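Local coordinates for protein acyl-coenzyme A thioesterase THEM4 (Rhodococcus sp., PDB 2OV9) that probably hydrolyses medium- and long-chain fatty acyl-coenzyme A thioesters to the free fatty acid and coenzyme A, as a member of the hotdog-fold thioesterases, at residues R29-A34 with G93-L98; R36-L41 with T119-G124; L107-V112 with T175-S180; K185-G190 with E204-D209. One frame throughout, in Å; residues are numbered along the deposited sequence.

How the contacts relate
The four contacts fall into two pairs on opposite sides of the chain's centre. Contacts 1 and 2 both use helix 26-43, their centres about 13 Å apart, and they meet where Leu98 O lies 2.7 Å from Tyr122 OH, a probable hydrogen bond; both touch the second subunit. Contacts 3 and 4, centres about 12 Å apart, belong to the antiparallel sheet and the turn that enters it, joined through strands 171-182 and 185-194, where Lys177 N approaches Ala189 O at 2.8 Å. Between the pairs the centres are about 28 to 31 Å apart. The first pair thus shows how the N-terminal helix is attached, the second how the hotdog sheet is knit together.

Contact 1: residues R29-A34 with G93-L98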
loop_
_atom_site.group_PDB
_atom_site.type_symbol
_atom_site.label_atom_id
_atom_site.label_comp_id
_atom_site.label_asym_id
_atom_site.label_seq_id
_atom_site.Cartn_x
_atom_site.Cartn_y
_atom_site.Cartn_z
ATOM N N ARG B 29 -7.847 -0.572 19.149
ATOM C CA ARG B 29 -6.862 0.157 19.941
ATOM C C ARG B 29 -5.474 -0.462 19.749
ATOM O O ARG B 29 -4.464 0.250 19.671
ATOM C CB ARG B 29 -7.271 0.202 21.423
ATOM C CG ARG B 29 -8.407 1.195 21.721
ATOM C CD ARG B 29 -8.853 1.148 23.187
ATOM N NE ARG B 29 -10.198 1.696 23.375
ATOM C CZ ARG B 29 -10.784 1.872 24.562
ATOM N NH1 ARG B 29 -10.149 1.553 25.683
ATOM N NH2 ARG B 29 -12.010 2.377 24.630
ATOM N N ALA B 30 -5.427 -1.785 19.643
ATOM C CA ALA B 30 -4.176 -2.498 19.441
ATOM C C ALA B 30 -3.621 -2.213 18.046
ATOM O O ALA B 30 -2.410 -2.018 17.895
ATOM C CB ALA B 30 -4.392 -4.004 19.616
ATOM N N THR B 31 -4.504 -2.190 17.047
ATOM C CA THR B 31 -4.101 -1.885 15.672
ATOM C C THR B 31 -3.571 -0.442 15.586
ATOM O O THR B 31 -2.550 -0.189 14.932
ATOM C CB THR B 31 -5.232 -2.133 14.660
ATOM O OG1 THR B 31 -5.684 -3.492 14.778
ATOM C CG2 THR B 31 -4.739 -1.907 13.248
ATOM N N ASP B 32 -4.247 0.486 16.243
ATOM C CA ASP B 32 -3.706 1.853 16.330
ATOM C C ASP B 32 -2.311 1.898 16.941
ATOM O O ASP B 32 -1.467 2.691 16.502
ATOM C CB ASP B 32 -4.626 2.781 17.102
ATOM C CG ASP B 32 -5.720 3.351 16.234
ATOM O OD1 ASP B 32 -5.519 3.499 14.991
ATOM O OD2 ASP B 32 -6.795 3.647 16.801
ATOM N N ALA B 33 -2.068 1.068 17.954
ATOM C CA ALA B 33 -0.767 1.019 18.615
ATOM C C ALA B 33 0.288 0.431 17.673
ATOM O O ALA B 33 1.413 0.939 17.608
ATOM C CB ALA B 33 -0.862 0.204 19.881
ATOM N N ALA B 34 -0.069 -0.632 16.946
ATOM C CA ALA B 34 0.776 -1.145 15.870
ATOM C C ALA B 34 1.125 -0.107 14.815
ATOM O O ALA B 34 2.290 -0.014 14.401
ATOM C CB ALA B 34 0.147 -2.386 15.204
ATOM N N GLY B 93 -9.210 -0.589 6.357
ATOM C CA GLY B 93 -9.444 -1.623 7.371
ATOM C C GLY B 93 -9.026 -1.202 8.771
ATOM O O GLY B 93 -7.855 -0.956 9.002
ATOM N N PRO B 94 -9.983 -1.125 9.716
ATOM C CA PRO B 94 -9.626 -0.696 11.082
ATOM C C PRO B 94 -8.662 -1.639 11.777
ATOM O O PRO B 94 -7.876 -1.193 12.601
ATOM C CB PRO B 94 -10.963 -0.680 11.820
ATOM C CG PRO B 94 -12.006 -0.630 10.752
ATOM C CD PRO B 94 -11.431 -1.381 9.582
ATOM N N GLU B 95 -8.712 -2.929 11.444
ATOM C CA GLU B 95 -7.810 -3.889 12.045
ATOM C C GLU B 95 -6.604 -4.183 11.157
ATOM O O GLU B 95 -5.824 -5.116 11.431
ATOM C CB GLU B 95 -8.549 -5.184 12.425
ATOM C CG GLU B 95 -9.420 -5.051 13.668
ATOM C CD GLU B 95 -10.912 -4.875 13.371
ATOM O OE1 GLU B 95 -11.601 -5.884 13.100
ATOM O OE2 GLU B 95 -11.424 -3.742 13.479
ATOM N N ASN B 96 -6.439 -3.369 10.109
ATOM C CA ASN B 96 -5.352 -3.558 9.164
ATOM C C ASN B 96 -4.341 -2.433 9.331
ATOM O O ASN B 96 -4.582 -1.319 8.909
ATOM C CB ASN B 96 -5.894 -3.661 7.733
ATOM C CG ASN B 96 -4.832 -4.058 6.744
ATOM O OD1 ASN B 96 -3.637 -3.786 6.952
ATOM N ND2 ASN B 96 -5.247 -4.706 5.660
ATOM N N ALA B 97 -3.215 -2.722 9.992
ATOM C CA ALA B 97 -2.276 -1.666 10.337
ATOM C C ALA B 97 -1.578 -1.041 9.129
ATOM O O ALA B 97 -0.966 0.024 9.263
ATOM C CB ALA B 97 -1.254 -2.126 11.401
ATOM N N LEU B 98 -1.715 -1.666 7.956
ATOM C CA LEU B 98 -1.267 -1.059 6.686
ATOM C C LEU B 98 -2.133 0.103 6.258
ATOM O O LEU B 98 -1.663 0.966 5.511
ATOM C CB LEU B 98 -1.310 -2.078 5.528
ATOM C CG LEU B 98 -0.038 -2.913 5.318
ATOM C CD1 LEU B 98 0.301 -3.660 6.533
ATOM C CD2 LEU B 98 -0.234 -3.884 4.144
#
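Thr31 reaches from its helix into a bend of the chain, presenting CG2 to the peptide backbone. OG1 lies beside the backbone N (chi1 -56°), which leaves CG2 anti to it; this methyl is 3.3 Å from Pro94 O and 4.0 Å from Ala97 CB. OG1 sits 3.5 Å from Glu95 CA but spends its hydrogen bond on Val27 O, one turn back. One turn further on, Ala34 CB touches Ala97 CB at 4.1 Å, methyl against methyl. A serine here would lack CG2, which would probably open a gap over Pro94 O and Ala97 and weaken the hold of the helix on the bend. No hydrogen bond joins the segments; the loop's internal bonds form a type I turn from Gly93 to Asn96, followed by an Asx turn in which Leu98 N donates to Asn96 OD1 at 3.0 Å. Arg35, next along the helix, bonds to the carbonyls of Pro94 and Asn96. Glu95 OE1 forms salt bridges with Arg87 and with Arg46 of the second subunit. The contact seats helix 26-43 on the loop between helix 51-67 and strand 105-106, with Leu58 and Leu41 of the second subunit packing against Ala33 and Ala34.

Contact 2: residues R36-L41 with T119-G124; sequences RVVDAL and TIPYQG
Asp39 faces the 3-10 turn 120-122 with one carboxylate oxygen, in a water-bridged contact between the N-terminal helix and the loop that follows strand 112-117 of the hotdog sheet. OD1 comes within 3.5 Å of Thr119 CB and 3.6 Å of Pro121 CD, and the Asp39 side chain crosses that of Pro121 at about a right angle. Beside it Val38 supplies the apolar half, its CG1 lying 3.9 Å from Pro121 CG. In Asp39 a chi1 of -165° sets CG anti to the backbone N, and from there OD1 reaches the loop. In the next shell, Asp39 OD2 pairs with Arg43 one turn along the same helix, so the two oxygens have separate tasks; the salt bridge to Arg43 probably helps to fix the rotation of the carboxylate. The turn itself is held by Tyr122 N bonding back to Thr119 O. Further out, Pro121 packs on Leu98 of the second subunit and its carbonyl accepts from Asn96 of that subunit, which places the loop at the dimer interface. Two waters complete the join, both donating to Asp39 OD1: one accepts from Ile120 N at 2.9 Å, and the other lies 2.7 Å from Thr119 OG1.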
loop_
_atom_site.group_PDB
_atom_site.type_symbol
_atom_site.label_atom_id
_atom_site.label_comp_id
_atom_site.label_asym_id
_atom_site.label_seq_id
_atom_site.Cartn_x
_atom_site.Cartn_y
_atom_site.Cartn_z
ATOM N N ARG B 36 1.357 2.955 15.249
ATOM C CA ARG B 36 2.246 3.905 15.917
ATOM C C ARG B 36 3.682 3.343 15.971
ATOM O O ARG B 36 4.659 4.082 15.806
ATOM C CB ARG B 36 1.699 4.198 17.318
ATOM C CG ARG B 36 2.463 5.216 18.078
ATOM C CD ARG B 36 2.034 5.247 19.533
ATOM N NE ARG B 36 2.937 6.091 20.306
ATOM C CZ ARG B 36 2.847 6.269 21.618
ATOM N NH1 ARG B 36 1.883 5.655 22.321
ATOM N NH2 ARG B 36 3.720 7.068 22.232
ATOM N N VAL B 37 3.789 2.046 16.220
ATOM C CA VAL B 37 5.064 1.321 16.189
ATOM C C VAL B 37 5.703 1.363 14.777
ATOM O O VAL B 37 6.909 1.650 14.649
ATOM C CB VAL B 37 4.889 -0.165 16.631
ATOM C CG1 VAL B 37 6.138 -0.991 16.298
ATOM C CG2 VAL B 37 4.530 -0.277 18.116
ATOM N N VAL B 38 4.909 1.039 13.751
ATOM C CA VAL B 38 5.336 1.118 12.341
ATOM C C VAL B 38 5.901 2.496 12.005
ATOM O O VAL B 38 6.992 2.595 11.455
ATOM C CB VAL B 38 4.200 0.749 11.365
ATOM C CG1 VAL B 38 4.592 1.073 9.898
ATOM C CG2 VAL B 38 3.800 -0.741 11.537
ATOM N N ASP B 39 5.176 3.558 12.344
ATOM C CA ASP B 39 5.699 4.916 12.158
ATOM C C ASP B 39 7.046 5.135 12.887
ATOM O O ASP B 39 8.013 5.631 12.286
ATOM C CB ASP B 39 4.673 5.942 12.656
ATOM C CG ASP B 39 4.969 7.337 12.171
ATOM O OD1 ASP B 39 4.506 7.715 11.092
ATOM O OD2 ASP B 39 5.697 8.072 12.867
ATOM N N ALA B 40 7.096 4.769 14.174
ATOM C CA ALA B 40 8.254 5.054 15.036
ATOM C C ALA B 40 9.538 4.349 14.587
ATOM O O ALA B 40 10.624 4.913 14.695
ATOM C CB ALA B 40 7.938 4.700 16.501
ATOM N N LEU B 41 9.385 3.123 14.088
ATOM C CA LEU B 41 10.506 2.318 13.572
ATOM C C LEU B 41 11.231 3.017 12.443
ATOM O O LEU B 41 12.440 2.894 12.308
ATOM C CB LEU B 41 10.009 0.937 13.091
ATOM C CG LEU B 41 9.796 -0.192 14.117
ATOM C CD1 LEU B 41 9.029 -1.401 13.500
ATOM C CD2 LEU B 41 11.121 -0.667 14.674
ATOM N N THR B 119 1.489 9.701 6.514
ATOM C CA THR B 119 2.676 9.668 7.366
ATOM C C THR B 119 3.843 8.936 6.709
ATOM O O THR B 119 3.696 8.364 5.606
ATOM C CB THR B 119 2.338 8.914 8.639
ATOM O OG1 THR B 119 1.690 7.688 8.273
ATOM C CG2 THR B 119 1.388 9.734 9.525
ATOM N N ILE B 120 4.994 8.915 7.381
ATOM C CA ILE B 120 6.221 8.487 6.689
ATOM C C ILE B 120 6.274 7.065 6.140
ATOM O O ILE B 120 7.044 6.816 5.252
ATOM C CB ILE B 120 7.566 8.771 7.418
ATOM C CG1 ILE B 120 7.625 8.151 8.813
ATOM C CG2 ILE B 120 7.944 10.265 7.368
ATOM C CD1 ILE B 120 9.087 8.053 9.305
ATOM N N PRO B 121 5.498 6.117 6.685
ATOM C CA PRO B 121 5.520 4.795 6.018
ATOM C C PRO B 121 5.061 4.819 4.572
ATOM O O PRO B 121 5.423 3.910 3.797
ATOM C CB PRO B 121 4.531 3.974 6.864
ATOM C CG PRO B 121 4.653 4.555 8.205
ATOM C CD PRO B 121 4.689 6.049 7.916
ATOM N N TYR B 122 4.247 5.822 4.232
ATOM C CA TYR B 122 3.658 6.012 2.879
ATOM C C TYR B 122 4.542 6.829 1.906
ATOM O O TYR B 122 4.136 7.127 0.757
ATOM C CB TYR B 122 2.242 6.635 3.020
ATOM C CG TYR B 122 1.349 5.783 3.907
ATOM C CD1 TYR B 122 0.761 4.616 3.424
ATOM C CD2 TYR B 122 1.186 6.086 5.258
ATOM C CE1 TYR B 122 -0.050 3.807 4.247
ATOM C CE2 TYR B 122 0.413 5.274 6.101
ATOM C CZ TYR B 122 -0.194 4.147 5.586
ATOM O OH TYR B 122 -0.965 3.372 6.404
ATOM N N GLN B 123 5.754 7.135 2.364
ATOM C CA GLN B 123 6.705 8.030 1.666
ATOM C C GLN B 123 7.354 7.388 0.443
ATOM O O GLN B 123 7.766 6.226 0.490
ATOM C CB GLN B 123 7.797 8.462 2.630
ATOM C CG GLN B 123 8.842 9.498 2.110
ATOM C CD GLN B 123 9.623 10.125 3.271
ATOM O OE1 GLN B 123 10.077 9.428 4.175
ATOM N NE2 GLN B 123 9.769 11.434 3.253
ATOM N N GLY B 124 7.421 8.163 -0.645
ATOM C CA GLY B 124 8.232 7.820 -1.842
ATOM C C GLY B 124 9.296 8.902 -1.989
ATOM O O GLY B 124 10.329 8.832 -1.345
HETATM O O HOH W 1 5.116 10.158 10.015
HETATM O O HOH W 2 2.017 6.267 10.490
#

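Contact 3: residues L107-V112 with T175-S180; sequences LSDGSV and TGKLMS
Val112 and Gly176 face each other as an antiparallel hydrogen-bonded pair, each using both its N-H and its carbonyl. Val112 N donates to Gly176 O at 2.9 Å, nearly along the C=O axis, and Gly176 N returns a bond to Val112 O at 3.1 Å, tilted 22° from the carbonyl plane. Both oxygens take a CA-H contact as well, Gly176 O from Ser111 CA and Val112 O from Thr175 CA. Beyond this pair the 107-112 segment turns away from the strand, and its polar atoms are served differently. Asp109 OD1 accepts twice from Ser111: the hydroxyl OG, at 2.6 Å from Asp109 OD1, uses the syn lone pair of that oxygen, and the backbone N, at 2.8 Å, comes from above the carboxylate plane and forms an Asx turn. A water bridges Gly110 O and Leu178 N, standing in for a direct backbone bond. Lys177 runs fully extended past Gly110, its CG 4.1 Å from Gly110 O, until NZ makes a weak bond of 3.1 Å to Asp109 O. The Asp109 carboxylate lies beyond salt-bridge distance, though it may still attract the ammonium. An alanine in place of Lys177 would remove this arm, and Asp109 O would probably lose its mate across the contact while the turn became less restrained. The type I turn from Leu107 to Gly110, with Gly110 at positive phi (101°) and Leu107 N bonded to Ser111 O, is that of a beta hairpin with a G1 bulge, joining strands 105-106 and 112-117, the latter pairing with strand 171-182 in the hotdog sheet.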
loop_
_atom_site.group_PDB
_atom_site.type_symbol
_atom_site.label_atom_id
_atom_site.label_comp_id
_atom_site.label_asym_id
_atom_site.label_seq_id
_atom_site.Cartn_x
_atom_site.Cartn_y
_atom_site.Cartn_z
ATOM N N LEU B 107 -21.831 10.800 -0.830
ATOM C CA LEU B 107 -22.558 12.053 -0.985
ATOM C C LEU B 107 -23.754 11.891 -1.944
ATOM O O LEU B 107 -23.822 10.915 -2.715
ATOM C CB LEU B 107 -21.618 13.174 -1.446
ATOM C CG LEU B 107 -20.274 13.366 -0.743
ATOM C CD1 LEU B 107 -19.507 14.520 -1.428
ATOM C CD2 LEU B 107 -20.464 13.655 0.769
ATOM N N SER B 108 -24.682 12.850 -1.891
ATOM C CA SER B 108 -25.967 12.774 -2.618
ATOM C C SER B 108 -25.817 12.659 -4.133
ATOM O O SER B 108 -26.653 12.049 -4.798
ATOM C CB SER B 108 -26.869 13.977 -2.271
ATOM O OG SER B 108 -26.128 15.199 -2.317
ATOM N N ASP B 109 -24.745 13.224 -4.672
ATOM C CA ASP B 109 -24.541 13.255 -6.118
ATOM C C ASP B 109 -23.912 11.975 -6.688
ATOM O O ASP B 109 -23.664 11.881 -7.893
ATOM C CB ASP B 109 -23.700 14.477 -6.495
ATOM C CG ASP B 109 -22.268 14.407 -5.964
ATOM O OD1 ASP B 109 -21.870 13.435 -5.280
ATOM O OD2 ASP B 109 -21.509 15.342 -6.250
ATOM N N GLY B 110 -23.657 10.997 -5.824
ATOM C CA GLY B 110 -23.028 9.738 -6.234
ATOM C C GLY B 110 -21.545 9.681 -5.908
ATOM O O GLY B 110 -20.933 8.618 -5.958
ATOM N N SER B 111 -20.938 10.821 -5.593
ATOM C CA SER B 111 -19.516 10.791 -5.267
ATOM C C SER B 111 -19.303 10.212 -3.857
ATOM O O SER B 111 -20.240 10.160 -3.031
ATOM C CB SER B 111 -18.860 12.170 -5.440
ATOM O OG SER B 111 -19.360 13.131 -4.526
ATOM N N VAL B 112 -18.075 9.772 -3.614
ATOM C CA VAL B 112 -17.589 9.283 -2.334
ATOM C C VAL B 112 -16.410 10.198 -1.995
ATOM O O VAL B 112 -15.671 10.610 -2.892
ATOM C CB VAL B 112 -17.162 7.792 -2.507
ATOM C CG1 VAL B 112 -16.077 7.360 -1.553
ATOM C CG2 VAL B 112 -18.404 6.874 -2.429
ATOM N N THR B 175 -11.540 11.613 -3.653
ATOM C CA THR B 175 -12.899 11.600 -4.182
ATOM C C THR B 175 -12.978 10.583 -5.330
ATOM O O THR B 175 -12.008 10.407 -6.064
ATOM C CB THR B 175 -13.281 12.990 -4.722
ATOM O OG1 THR B 175 -13.068 13.982 -3.698
ATOM C CG2 THR B 175 -14.733 13.013 -5.130
ATOM N N GLY B 176 -14.128 9.934 -5.481
ATOM C CA GLY B 176 -14.383 8.990 -6.579
ATOM C C GLY B 176 -15.850 9.089 -6.971
ATOM O O GLY B 176 -16.691 9.436 -6.142
ATOM N N LYS B 177 -16.153 8.790 -8.226
ATOM C CA LYS B 177 -17.535 8.772 -8.709
ATOM C C LYS B 177 -17.659 7.861 -9.920
ATOM O O LYS B 177 -16.836 7.901 -10.822
ATOM C CB LYS B 177 -18.025 10.173 -9.045
ATOM C CG LYS B 177 -19.494 10.237 -9.455
ATOM C CD LYS B 177 -19.975 11.674 -9.587
ATOM C CE LYS B 177 -21.365 11.685 -10.161
ATOM N NZ LYS B 177 -21.909 13.059 -10.200
ATOM N N LEU B 178 -18.691 7.024 -9.901
ATOM C CA LEU B 178 -19.005 6.190 -11.024
ATOM C C LEU B 178 -19.475 7.163 -12.093
ATOM O O LEU B 178 -20.314 8.039 -11.816
ATOM C CB LEU B 178 -20.123 5.203 -10.669
ATOM C CG LEU B 178 -20.579 4.204 -11.728
ATOM C CD1 LEU B 178 -21.144 2.955 -11.039
ATOM C CD2 LEU B 178 -21.618 4.806 -12.667
HETATM N N MSE B 179 -18.922 7.021 -13.290
HETATM C CA MSE B 179 -19.165 7.990 -14.344
HETATM C C MSE B 179 -20.148 7.479 -15.383
HETATM O O MSE B 179 -21.019 8.228 -15.820
HETATM C CB MSE B 179 -17.853 8.418 -14.992
HETATM C CG MSE B 179 -16.863 8.981 -14.002
HETATM SE SE MSE B 179 -17.508 10.639 -13.182
HETATM C CE MSE B 179 -17.379 11.785 -14.773
ATOM N N SER B 180 -20.003 6.219 -15.783
ATOM C CA SER B 180 -20.897 5.624 -16.771
ATOM C C SER B 180 -20.971 4.103 -16.638
ATOM O O SER B 180 -20.066 3.474 -16.074
ATOM C CB SER B 180 -20.435 5.982 -18.180
ATOM O OG SER B 180 -19.164 5.406 -18.432
HETATM O O HOH W 3 -20.580 6.584 -7.632
#

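Contact 4: residues K185-G190 with E204-D209; sequences KITTAG and EGLFVD
Phe207 meets Thr188 through CD2 and CE2 of its ring: Thr188 OG1 is 3.5 Å from Phe207 CD2 and Thr188 CB 3.7 Å from Phe207 CE2, and the two side chains cross at about a right angle. A chi1 of -62° sets CG of Phe207 beside the backbone N, on the face shared with Ile186 and Thr188. Ile186 O lies at the ring edge, near its plane. The threonine hydroxyl is engaged by Asn146 OD1 of helix 131-148. On this same face of the sheet Ile186 stands beside the phenylalanine, CB to CB at 3.9 Å, and sends CD1 onward to the backbone of Asp209. Gly205, opposite Thr188, has no side chain, and a CB there would run into the ring of Phe207. The other face carries Thr187 and Leu206 side by side, pointing the same way, with OG1 of Thr187 3.3 Å from CD2 of Leu206. Four backbone hydrogen bonds join the strands in two reciprocal pairs, Ile186 with Phe207 and Thr188 with Gly205. Phe207 N donates to Ile186 O at 2.7 Å in the carbonyl plane, whereas Ile186 N approaches Phe207 O from 45° above its plane. The strands run antiparallel, with 155° between their directions, as the two arms of a hairpin. Within the sheet, strand 185-194 is flanked by 171-182 and strand 199-208 by 154-162, while helix 131-148 packs through Leu142 and Asn146 against the face bearing Ile186, Thr188 and Phe207.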
loop_
_atom_site.group_PDB
_atom_site.type_symbol
_atom_site.label_atom_id
_atom_site.label_comp_id
_atom_site.label_asym_id
_atom_site.label_seq_id
_atom_site.Cartn_x
_atom_site.Cartn_y
_atom_site.Cartn_z
ATOM N N LYS B 185 -19.842 -3.107 -18.267
ATOM C CA LYS B 185 -18.713 -2.192 -18.228
ATOM C C LYS B 185 -18.992 -0.919 -17.424
ATOM O O LYS B 185 -19.911 -0.152 -17.734
ATOM C CB LYS B 185 -18.252 -1.859 -19.648
ATOM C CG LYS B 185 -17.992 -3.113 -20.488
ATOM C CD LYS B 185 -17.003 -2.866 -21.623
ATOM C CE LYS B 185 -16.089 -4.083 -21.814
ATOM N NZ LYS B 185 -15.511 -4.197 -23.189
ATOM N N ILE B 186 -18.173 -0.699 -16.404
ATOM C CA ILE B 186 -18.306 0.465 -15.544
ATOM C C ILE B 186 -17.082 1.348 -15.694
ATOM O O ILE B 186 -15.960 0.849 -15.697
ATOM C CB ILE B 186 -18.461 0.047 -14.077
ATOM C CG1 ILE B 186 -19.728 -0.796 -13.913
ATOM C CG2 ILE B 186 -18.475 1.294 -13.160
ATOM C CD1 ILE B 186 -19.552 -2.007 -13.025
ATOM N N THR B 187 -17.311 2.654 -15.833
ATOM C CA THR B 187 -16.236 3.642 -15.804
ATOM C C THR B 187 -16.365 4.507 -14.570
ATOM O O THR B 187 -17.441 5.075 -14.303
ATOM C CB THR B 187 -16.253 4.559 -17.038
ATOM O OG1 THR B 187 -15.963 3.785 -18.204
ATOM C CG2 THR B 187 -15.192 5.641 -16.918
ATOM N N THR B 188 -15.245 4.643 -13.857
ATOM C CA THR B 188 -15.193 5.362 -12.606
ATOM C C THR B 188 -13.990 6.300 -12.594
ATOM O O THR B 188 -12.922 5.940 -13.098
ATOM C CB THR B 188 -15.095 4.358 -11.455
ATOM O OG1 THR B 188 -15.975 3.258 -11.718
ATOM C CG2 THR B 188 -15.480 4.994 -10.103
ATOM N N ALA B 189 -14.156 7.491 -12.010
ATOM C CA ALA B 189 -13.079 8.482 -11.956
ATOM C C ALA B 189 -12.891 9.040 -10.536
ATOM O O ALA B 189 -13.820 9.045 -9.721
ATOM C CB ALA B 189 -13.339 9.634 -12.942
ATOM N N GLY B 190 -11.692 9.531 -10.249
ATOM C CA GLY B 190 -11.413 10.075 -8.921
ATOM C C GLY B 190 -10.154 10.900 -8.972
ATOM O O GLY B 190 -9.470 10.953 -10.004
ATOM N N GLU B 204 -8.679 7.273 -13.871
ATOM C CA GLU B 204 -9.823 6.693 -14.582
ATOM C C GLU B 204 -9.705 5.169 -14.488
ATOM O O GLU B 204 -8.677 4.609 -14.924
ATOM C CB GLU B 204 -9.797 7.078 -16.068
ATOM C CG GLU B 204 -10.242 8.499 -16.417
ATOM C CD GLU B 204 -10.116 8.831 -17.912
ATOM O OE1 GLU B 204 -10.086 7.900 -18.759
ATOM O OE2 GLU B 204 -10.047 10.038 -18.244
ATOM N N GLY B 205 -10.730 4.503 -13.957
ATOM C CA GLY B 205 -10.750 3.028 -13.906
ATOM C C GLY B 205 -11.902 2.437 -14.694
ATOM O O GLY B 205 -12.980 3.036 -14.808
ATOM N N LEU B 206 -11.654 1.256 -15.244
ATOM C CA LEU B 206 -12.643 0.505 -15.985
ATOM C C LEU B 206 -12.907 -0.763 -15.209
ATOM O O LEU B 206 -11.972 -1.419 -14.725
ATOM C CB LEU B 206 -12.140 0.181 -17.395
ATOM C CG LEU B 206 -11.782 1.369 -18.302
ATOM C CD1 LEU B 206 -11.130 0.890 -19.602
ATOM C CD2 LEU B 206 -13.015 2.246 -18.606
ATOM N N PHE B 207 -14.185 -1.099 -15.076
ATOM C CA PHE B 207 -14.596 -2.233 -14.267
ATOM C C PHE B 207 -15.563 -3.097 -15.068
ATOM O O PHE B 207 -16.122 -2.651 -16.073
ATOM C CB PHE B 207 -15.233 -1.756 -12.956
ATOM C CG PHE B 207 -14.298 -0.971 -12.070
ATOM C CD1 PHE B 207 -13.633 -1.594 -11.016
ATOM C CD2 PHE B 207 -14.085 0.384 -12.281
ATOM C CE1 PHE B 207 -12.765 -0.881 -10.193
ATOM C CE2 PHE B 207 -13.208 1.126 -11.460
ATOM C CZ PHE B 207 -12.556 0.499 -10.414
ATOM N N VAL B 208 -15.746 -4.336 -14.627
ATOM C CA VAL B 208 -16.638 -5.269 -15.313
ATOM C C VAL B 208 -17.563 -5.963 -14.310
ATOM O O VAL B 208 -17.091 -6.740 -13.477
ATOM C CB VAL B 208 -15.843 -6.330 -16.117
ATOM C CG1 VAL B 208 -16.766 -7.126 -17.067
ATOM C CG2 VAL B 208 -14.706 -5.678 -16.902
ATOM N N ASP B 209 -18.855 -5.622 -14.377
ATOM C CA ASP B 209 -20.002 -6.392 -13.812
ATOM C C ASP B 209 -21.127 -5.523 -13.238
ATOM O O ASP B 209 -22.137 -6.040 -12.741
ATOM C CB ASP B 209 -19.577 -7.465 -12.800
ATOM C CG ASP B 209 -19.269 -8.779 -13.457
ATOM O OD1 ASP B 209 -19.656 -8.944 -14.639
ATOM O OD2 ASP B 209 -18.643 -9.648 -12.805
#